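Local structure of intimin (Escherichia coli, 1F00) at residues 219-223 against 224-228. The protein probably anchors enteropathogenic bacteria to host cells, its C-terminal region joining immunoglobulin-like domains to a C-type lectin-like tip that engages the receptor. Sequence-based numbering, arbitrary orientation.
Sequences NVFKA and WGAAN
The carbonyl oxygen of Val-220 takes the backbone N-H of Trp-224 in a nearly straight bond of 2.9 Å from O to N, and also receives a weak one from the N of Ala-223. One residue further on, Gly-225 N donates to Phe-221 O at 2.6 Å in a more bent bond (147° at the hydrogen), as the chain starts to peel off the helical path. Gly-225 turns it with a phi of 75°, a value that glycine, lacking a beta carbon, adopts readily. Its CA sits over the centre of the Phe-221 ring, 4.1 Å from the centroid, a CH-pi contact with the flat face. The ring gets there because its CG stands anti to the backbone N (chi1 -177°), which lays the side chain alongside the backbone as it leaves the helix. Phe-221 CE1 comes to 3.2 Å from Ala-226 N, obliquely, and to 4.1 Å from Ala-226 CB, a methyl small enough to pack beside the ring. This is the C-terminal end of helix 214-224 in the C-type lectin-like domain, where the chain passes into the loop leading to strand 240-242. Around the helix from Phe-221, the buried indole of Trp-224 brings CD1 to 3.8 Å from Ala-223 CB and, more loosely, to 4.3 Å from Val-220 CG1. Both residues offer methyl groups to the indole. Beyond them, the indole lies against Pro-116 and Leu-120, and Val-220 touches Val-118. Trp-224 NE1, which would be costly to bury without an acceptor, donates to the backbone oxygen of Val-118, while the tryptophan's own carbonyl oxygen is hydrogen-bonded to the hydroxyl of Tyr-230.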
# COMPACT_ATOMS: atom_id res chain seq x y z
N ASN A 219 -25.38 -2.35 6.16
CA ASN A 219 -24.37 -1.47 5.58
C ASN A 219 -22.99 -2.10 5.69
O ASN A 219 -22.12 -1.85 4.85
CB ASN A 219 -24.42 -0.09 6.24
CG ASN A 219 -25.54 0.77 5.68
OD1 ASN A 219 -25.67 0.93 4.46
ND2 ASN A 219 -26.37 1.32 6.57
N VAL A 220 -22.79 -2.93 6.71
CA VAL A 220 -21.52 -3.61 6.89
C VAL A 220 -21.35 -4.62 5.74
O VAL A 220 -20.31 -4.69 5.10
CB VAL A 220 -21.48 -4.37 8.24
CG1 VAL A 220 -20.18 -5.15 8.36
CG2 VAL A 220 -21.63 -3.37 9.39
N PHE A 221 -22.40 -5.41 5.49
CA PHE A 221 -22.38 -6.41 4.42
C PHE A 221 -22.21 -5.70 3.07
O PHE A 221 -21.50 -6.17 2.18
CB PHE A 221 -23.69 -7.20 4.42
CG PHE A 221 -23.73 -8.30 3.38
CD1 PHE A 221 -23.23 -9.56 3.67
CD2 PHE A 221 -24.23 -8.05 2.11
CE1 PHE A 221 -23.23 -10.58 2.70
CE2 PHE A 221 -24.24 -9.05 1.13
CZ PHE A 221 -23.73 -10.31 1.42
N LYS A 222 -22.86 -4.55 2.93
CA LYS A 222 -22.78 -3.76 1.70
C LYS A 222 -21.33 -3.42 1.36
O LYS A 222 -20.90 -3.51 0.21
CB LYS A 222 -23.58 -2.46 1.88
CG LYS A 222 -23.61 -1.57 0.65
CD LYS A 222 -24.33 -0.24 0.94
CE LYS A 222 -25.72 -0.47 1.51
NZ LYS A 222 -26.58 -1.32 0.63
N ALA A 223 -20.56 -3.06 2.38
CA ALA A 223 -19.17 -2.71 2.16
C ALA A 223 -18.22 -3.90 2.06
O ALA A 223 -17.33 -3.91 1.21
CB ALA A 223 -18.69 -1.78 3.28
N TRP A 224 -18.41 -4.91 2.90
CA TRP A 224 -17.52 -6.06 2.90
C TRP A 224 -17.99 -7.37 2.28
O TRP A 224 -17.18 -8.25 2.00
CB TRP A 224 -17.08 -6.35 4.35
CG TRP A 224 -16.40 -5.18 4.95
CD1 TRP A 224 -16.98 -4.18 5.67
CD2 TRP A 224 -15.02 -4.83 4.79
NE1 TRP A 224 -16.04 -3.21 5.97
CE2 TRP A 224 -14.83 -3.59 5.44
CE3 TRP A 224 -13.93 -5.44 4.16
CZ2 TRP A 224 -13.59 -2.95 5.48
CZ3 TRP A 224 -12.70 -4.80 4.20
CH2 TRP A 224 -12.54 -3.57 4.85
N GLY A 225 -19.29 -7.51 2.07
CA GLY A 225 -19.80 -8.76 1.52
C GLY A 225 -19.79 -9.84 2.59
O GLY A 225 -19.49 -9.55 3.76
N ALA A 226 -20.12 -11.07 2.22
CA ALA A 226 -20.16 -12.19 3.17
C ALA A 226 -18.89 -12.26 4.04
O ALA A 226 -17.79 -12.42 3.52
CB ALA A 226 -20.36 -13.50 2.42
N ALA A 227 -19.06 -12.18 5.35
CA ALA A 227 -17.94 -12.20 6.29
C ALA A 227 -17.02 -13.42 6.20
O ALA A 227 -15.82 -13.29 6.43
CB ALA A 227 -18.45 -12.06 7.72
N ASN A 228 -17.58 -14.58 5.89
CA ASN A 228 -16.76 -15.79 5.83
C ASN A 228 -15.83 -15.88 4.63
O ASN A 228 -15.24 -16.93 4.37
CB ASN A 228 -17.63 -17.05 5.94
CG ASN A 228 -18.60 -17.19 4.80
OD1 ASN A 228 -19.24 -18.23 4.66
ND2 ASN A 228 -18.73 -16.16 3.98